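Local coordinates for mitochondrial RNA-binding protein 1 (Trypanosoma brucei, PDB 2GIA) that binds guide RNA as part of a complex with MRP2 and acts as an RNA matchmaker in mitochondrial RNA editing, at residues D20-G25 / Y42-P47; L36-Q41 / S66-H71. One frame throughout, in Å; residues are numbered along the deposited sequence.

Contact 1 of 2, residues D20-G25 / Y42-P47; sequences DDPAEG and YPQLGP. Unlike the reference sequence in segment 20-25: Glu24 (reference Leu).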
loop_
_atom_site.group_PDB
_atom_site.type_symbol
_atom_site.label_atom_id
_atom_site.label_comp_id
_atom_site.label_asym_id
_atom_site.label_seq_id
_atom_site.Cartn_x
_atom_site.Cartn_y
_atom_site.Cartn_z
ATOM N N ASP B 20 19.241 23.769 22.769
ATOM C CA ASP B 20 20.252 24.666 23.341
ATOM C C ASP B 20 20.677 24.033 24.662
ATOM O O ASP B 20 21.827 24.130 25.065
ATOM C CB ASP B 20 19.674 26.064 23.561
ATOM C CG ASP B 20 19.267 26.732 22.256
ATOM O OD1 ASP B 20 20.062 26.670 21.285
ATOM O OD2 ASP B 20 18.164 27.319 22.204
ATOM N N ASP B 21 19.737 23.374 25.337
ATOM C CA ASP B 21 20.082 22.674 26.565
ATOM C C ASP B 21 20.249 21.187 26.225
ATOM O O ASP B 21 19.260 20.449 26.176
ATOM C CB ASP B 21 18.987 22.806 27.620
ATOM C CG ASP B 21 19.481 22.426 29.011
ATOM O OD1 ASP B 21 20.156 21.380 29.140
ATOM O OD2 ASP B 21 19.205 23.181 29.973
ATOM N N PRO B 22 21.498 20.730 26.037
ATOM C CA PRO B 22 21.886 19.344 25.703
ATOM C C PRO B 22 21.062 18.329 26.466
ATOM O O PRO B 22 20.678 17.279 25.937
ATOM C CB PRO B 22 23.341 19.269 26.138
ATOM C CG PRO B 22 23.812 20.682 25.987
ATOM C CD PRO B 22 22.669 21.495 26.504
ATOM N N ALA B 23 20.773 18.641 27.719
ATOM C CA ALA B 23 20.033 17.695 28.546
ATOM C C ALA B 23 18.703 17.226 27.934
ATOM O O ALA B 23 18.292 16.098 28.126
ATOM C CB ALA B 23 19.774 18.300 29.947
ATOM N N GLU B 24 18.048 18.112 27.210
ATOM C CA GLU B 24 16.765 17.816 26.613
ATOM C C GLU B 24 16.800 17.269 25.183
ATOM O O GLU B 24 15.775 16.797 24.675
ATOM C CB GLU B 24 15.916 19.082 26.660
ATOM C CG GLU B 24 15.662 19.589 28.079
ATOM C CD GLU B 24 14.847 18.603 28.916
ATOM O OE1 GLU B 24 15.325 17.468 29.156
ATOM O OE2 GLU B 24 13.719 18.958 29.334
ATOM N N GLY B 25 17.960 17.338 24.530
ATOM C CA GLY B 25 18.071 16.858 23.158
ATOM C C GLY B 25 18.196 15.349 22.983
ATOM O O GLY B 25 18.714 14.635 23.852
ATOM N N TYR B 42 19.329 8.295 21.147
ATOM C CA TYR B 42 20.638 8.737 21.655
ATOM C C TYR B 42 20.507 10.100 22.305
ATOM O O TYR B 42 19.932 10.993 21.722
ATOM C CB TYR B 42 21.616 8.876 20.500
ATOM C CG TYR B 42 21.769 7.630 19.659
ATOM C CD1 TYR B 42 22.966 6.943 19.648
ATOM C CD2 TYR B 42 20.722 7.148 18.850
ATOM C CE1 TYR B 42 23.159 5.815 18.868
ATOM C CE2 TYR B 42 20.911 5.991 18.051
ATOM C CZ TYR B 42 22.157 5.344 18.079
ATOM O OH TYR B 42 22.457 4.258 17.299
ATOM N N PRO B 43 21.036 10.279 23.531
ATOM C CA PRO B 43 20.961 11.580 24.219
ATOM C C PRO B 43 21.888 12.544 23.483
ATOM O O PRO B 43 22.930 12.125 22.952
ATOM C CB PRO B 43 21.525 11.284 25.612
ATOM C CG PRO B 43 21.456 9.811 25.766
ATOM C CD PRO B 43 21.659 9.247 24.379
ATOM N N GLN B 44 21.530 13.816 23.429
ATOM C CA GLN B 44 22.401 14.796 22.791
ATOM C C GLN B 44 23.697 14.829 23.630
ATOM O O GLN B 44 23.640 14.638 24.845
ATOM C CB GLN B 44 21.753 16.183 22.817
ATOM C CG GLN B 44 22.622 17.304 22.329
ATOM C CD GLN B 44 21.808 18.602 22.168
ATOM O OE1 GLN B 44 20.600 18.557 21.944
ATOM N NE2 GLN B 44 22.469 19.749 22.277
ATOM N N LEU B 45 24.832 15.070 22.965
ATOM C CA LEU B 45 26.148 15.152 23.628
ATOM C C LEU B 45 26.646 16.593 23.456
ATOM O O LEU B 45 26.982 17.025 22.360
ATOM C CB LEU B 45 27.126 14.185 22.966
ATOM C CG LEU B 45 28.502 14.010 23.650
ATOM C CD1 LEU B 45 28.314 13.512 25.086
ATOM C CD2 LEU B 45 29.354 13.055 22.822
ATOM N N GLY B 46 26.623 17.354 24.543
ATOM C CA GLY B 46 27.080 18.726 24.468
ATOM C C GLY B 46 26.212 19.682 23.677
ATOM O O GLY B 46 25.194 19.300 23.082
ATOM N N PRO B 47 26.607 20.962 23.658
ATOM C CA PRO B 47 25.903 22.032 22.951
ATOM C C PRO B 47 25.749 21.700 21.484
ATOM O O PRO B 47 26.488 20.883 20.961
ATOM C CB PRO B 47 26.837 23.246 23.133
ATOM C CG PRO B 47 27.488 22.998 24.443
ATOM C CD PRO B 47 27.760 21.491 24.426
HETATM O O HOH W 1 21.509 14.806 26.548
#
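A turn between two strands, 20-25, is held here against the chain leaving strand 36-43, at one end of the four-stranded antiparallel sheet of this Whirly-like domain. The turn is a short 3-10 segment, Pro22 to Glu24, begun by an Asx turn: Asp21 OD1 accepts from Ala23 N, 3.1 Å away, with the lone pair that points away from the other carboxylate oxygen. Gln44 is the residue that reaches across. Its CG stands anti to the backbone N (chi1 173°) and the chain stays extended, so the amide is carried alongside Pro22. There Gln44 NE2 lies 3.5 Å from Pro22 CA, while Gln44 OE1 lies 3.3 Å from Gly25 CA. A CB at this position would point at Gln44 and run into that oxygen; Gly25, without one, lets Gln44 OE1 come this near. The amide is gripped at both ends: NE2 gives a nearly straight bond to Gly46 O (2.9 Å, 164°), lying in both the amide and the carbonyl plane, and OE1 accepts from Arg19 N. Together the two bonds fix which way the buried amide is flipped. Between the backbones, Gln44 N donates to Gly25 O over 3.0 Å, coming from above the carbonyl plane. Water 1 makes a second bridge, donating to Pro22 O and to Gln44 O at 2.7 Å each. Farther out, the Pro22 ring lies against the peptide joining Gly46 and Pro47, with Pro22 CG 3.5 Å from Gly46 C. No other protein chain of the assembly touches either segment. A buried glutamine bonded to backbone on two sides, beside an Asx turn and a 3-10 turn, closes the end of this antiparallel meander.

Contact 2 of 2, residues L36-Q41 / S66-H71; sequences LLLISQ and SVRLRH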
loop_
_atom_site.group_PDB
_atom_site.type_symbol
_atom_site.label_atom_id
_atom_site.label_comp_id
_atom_site.label_asym_id
_atom_site.label_seq_id
_atom_site.Cartn_x
_atom_site.Cartn_y
_atom_site.Cartn_z
ATOM N N LEU B 36 11.060 -7.419 12.457
ATOM C CA LEU B 36 11.382 -6.804 13.747
ATOM C C LEU B 36 11.743 -5.325 13.799
ATOM O O LEU B 36 12.752 -4.890 13.242
ATOM C CB LEU B 36 12.492 -7.629 14.390
ATOM C CG LEU B 36 12.286 -9.173 14.366
ATOM C CD1 LEU B 36 13.473 -9.830 15.156
ATOM C CD2 LEU B 36 10.924 -9.567 15.018
ATOM N N LEU B 37 10.864 -4.561 14.450
ATOM C CA LEU B 37 11.036 -3.115 14.619
ATOM C C LEU B 37 12.172 -2.869 15.647
ATOM O O LEU B 37 12.237 -3.547 16.673
ATOM C CB LEU B 37 9.736 -2.590 15.168
ATOM C CG LEU B 37 9.004 -1.343 14.747
ATOM C CD1 LEU B 37 9.220 -0.953 13.262
ATOM C CD2 LEU B 37 7.502 -1.628 15.113
ATOM N N LEU B 38 13.052 -1.928 15.366
ATOM C CA LEU B 38 14.148 -1.579 16.283
ATOM C C LEU B 38 14.006 -0.092 16.568
ATOM O O LEU B 38 14.196 0.746 15.689
ATOM C CB LEU B 38 15.524 -1.865 15.621
ATOM C CG LEU B 38 15.575 -3.296 15.029
ATOM C CD1 LEU B 38 16.803 -3.516 14.133
ATOM C CD2 LEU B 38 15.567 -4.290 16.180
ATOM N N ILE B 39 13.745 0.251 17.820
ATOM C CA ILE B 39 13.551 1.647 18.171
ATOM C C ILE B 39 14.722 2.040 19.062
ATOM O O ILE B 39 14.973 1.373 20.056
ATOM C CB ILE B 39 12.216 1.809 18.915
ATOM C CG1 ILE B 39 11.075 1.381 17.963
ATOM C CG2 ILE B 39 12.016 3.290 19.279
ATOM C CD1 ILE B 39 9.656 1.436 18.604
ATOM N N SER B 40 15.415 3.108 18.677
ATOM C CA SER B 40 16.614 3.578 19.375
ATOM C C SER B 40 16.580 5.050 19.672
ATOM O O SER B 40 15.868 5.830 19.020
ATOM C CB SER B 40 17.866 3.296 18.485
ATOM O OG SER B 40 17.971 1.920 18.261
ATOM N N GLN B 41 17.304 5.456 20.715
ATOM C CA GLN B 41 17.377 6.863 20.970
ATOM C C GLN B 41 18.735 7.187 21.587
ATOM O O GLN B 41 19.198 6.442 22.447
ATOM C CB GLN B 41 16.306 7.329 21.934
ATOM C CG GLN B 41 16.254 8.866 21.960
ATOM C CD GLN B 41 15.202 9.381 22.941
ATOM O OE1 GLN B 41 15.394 9.362 24.158
ATOM N NE2 GLN B 41 14.079 9.843 22.401
ATOM N N SER B 66 17.943 1.065 23.246
ATOM C CA SER B 66 17.710 0.296 22.039
ATOM C C SER B 66 16.780 -0.876 22.333
ATOM O O SER B 66 17.141 -1.813 23.058
ATOM C CB SER B 66 19.045 -0.206 21.448
ATOM O OG SER B 66 18.813 -0.678 20.142
ATOM N N VAL B 67 15.562 -0.822 21.794
ATOM C CA VAL B 67 14.604 -1.883 22.054
ATOM C C VAL B 67 14.204 -2.595 20.762
ATOM O O VAL B 67 14.179 -1.994 19.681
ATOM C CB VAL B 67 13.310 -1.360 22.769
ATOM C CG1 VAL B 67 13.689 -0.744 24.171
ATOM C CG2 VAL B 67 12.609 -0.293 21.946
ATOM N N ARG B 68 13.863 -3.870 20.902
ATOM C CA ARG B 68 13.492 -4.682 19.736
ATOM C C ARG B 68 12.087 -5.211 19.974
ATOM O O ARG B 68 11.823 -5.771 21.030
ATOM C CB ARG B 68 14.523 -5.825 19.619
ATOM C CG ARG B 68 14.350 -6.726 18.429
ATOM C CD ARG B 68 15.229 -7.975 18.625
ATOM N NE ARG B 68 15.858 -8.387 17.382
ATOM C CZ ARG B 68 16.934 -7.818 16.843
ATOM N NH1 ARG B 68 17.536 -6.794 17.441
ATOM N NH2 ARG B 68 17.401 -8.270 15.681
ATOM N N LEU B 69 11.168 -5.018 19.013
ATOM C CA LEU B 69 9.793 -5.495 19.171
ATOM C C LEU B 69 9.578 -6.791 18.354
ATOM O O LEU B 69 10.425 -7.190 17.564
ATOM C CB LEU B 69 8.801 -4.392 18.716
ATOM C CG LEU B 69 8.987 -2.966 19.278
ATOM C CD1 LEU B 69 7.700 -2.098 19.058
ATOM C CD2 LEU B 69 9.340 -3.022 20.720
ATOM N N ARG B 70 8.441 -7.434 18.550
ATOM C CA ARG B 70 8.125 -8.678 17.836
ATOM C C ARG B 70 7.277 -8.394 16.596
ATOM O O ARG B 70 6.697 -7.328 16.463
ATOM C CB ARG B 70 7.324 -9.618 18.741
ATOM C CG ARG B 70 7.988 -10.111 20.029
ATOM C CD ARG B 70 6.889 -10.784 20.906
ATOM N NE ARG B 70 5.825 -9.817 21.237
ATOM C CZ ARG B 70 4.645 -10.132 21.764
ATOM N NH1 ARG B 70 4.358 -11.409 22.021
ATOM N NH2 ARG B 70 3.754 -9.173 22.041
ATOM N N HIS B 71 7.195 -9.348 15.679
ATOM C CA HIS B 71 6.373 -9.139 14.505
ATOM C C HIS B 71 4.948 -8.739 14.893
ATOM O O HIS B 71 4.350 -7.849 14.287
ATOM C CB HIS B 71 6.299 -10.413 13.656
ATOM C CG HIS B 71 5.782 -10.179 12.260
ATOM N ND1 HIS B 71 5.380 -11.214 11.439
ATOM C CD2 HIS B 71 5.644 -9.041 11.528
ATOM C CE1 HIS B 71 5.018 -10.726 10.264
ATOM N NE2 HIS B 71 5.164 -9.412 10.288
HETATM O O HOH W 2 8.250 -5.677 14.943
#
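Antiparallel strand pairing joins 36-41 to one of the two outermost strands of the four-stranded sheet, 65-68, near the middle of the domain. The two short axes run 4.8 Å apart at 166°. Ile39 and Val67 form a hydrogen-bonded pair, each N donating to the other's O at 2.9 Å; the Val67 N bond is nearly straight and lies almost along the C=O axis of Ile39. The ladder goes one step past the strand, where Leu69 N donates to Leu37 O at 3.0 Å. Next, water 2 bridges Leu37 N and Arg70 O, as the chain turns into helix 71-81 with Arg70 as N-cap. Side chains part the two faces. On one, Ile39 CB meets Val67 CG2 at 3.7 Å, and Leu69 CD1 touches both Leu37 CD2 (4.0 Å) and Ile39 CD1; Leu37 and Leu69 run side by side. Leu77 of helix 71-81 packs against both leucines, and Phe138 and Leu139 of helix 130-145 pack on Leu37. On the other face, Arg68 starts with CG anti to its backbone N and bends at chi3 (-141°), so that it runs beside Leu38, whose CD2 sits over one face of the guanidinium, 3.4 Å from Arg68 NH1. Leu36 crosses obliquely, its CD1 3.6 Å from Arg68 NE. The chemistry is thus two-sided: branched aliphatic groups pack together on one face, Leu37 and Leu69 against helices, Val67 and Leu69 against Tyr95, whereas on the other leucine methyls lie against an exposed guanidinium whose positive charge would be compatible with a nucleic-acid-binding surface.

Overall arrangement
From the N terminus the chain makes strand 12-17, passes through 20-25, and runs out and back along strands 26-33 and 36-43. Contact 1 closes that excursion, a loop made almost wholly of strand, by bringing 42-47 back against the turn before strand 26-33. Contact 2 begins on the same third strand, just before 42-47, and closes a longer, mostly irregular loop when strand 65-68 returns beside it. The segments alternate along the sequence, so the two loops cross. Their centres lie about 23 Å apart: contact 1 secures one end of the four-stranded sheet, and contact 2 joins the edge strand 65-68 and the start of helix 71-81 to strand 36-43, inside the sheet.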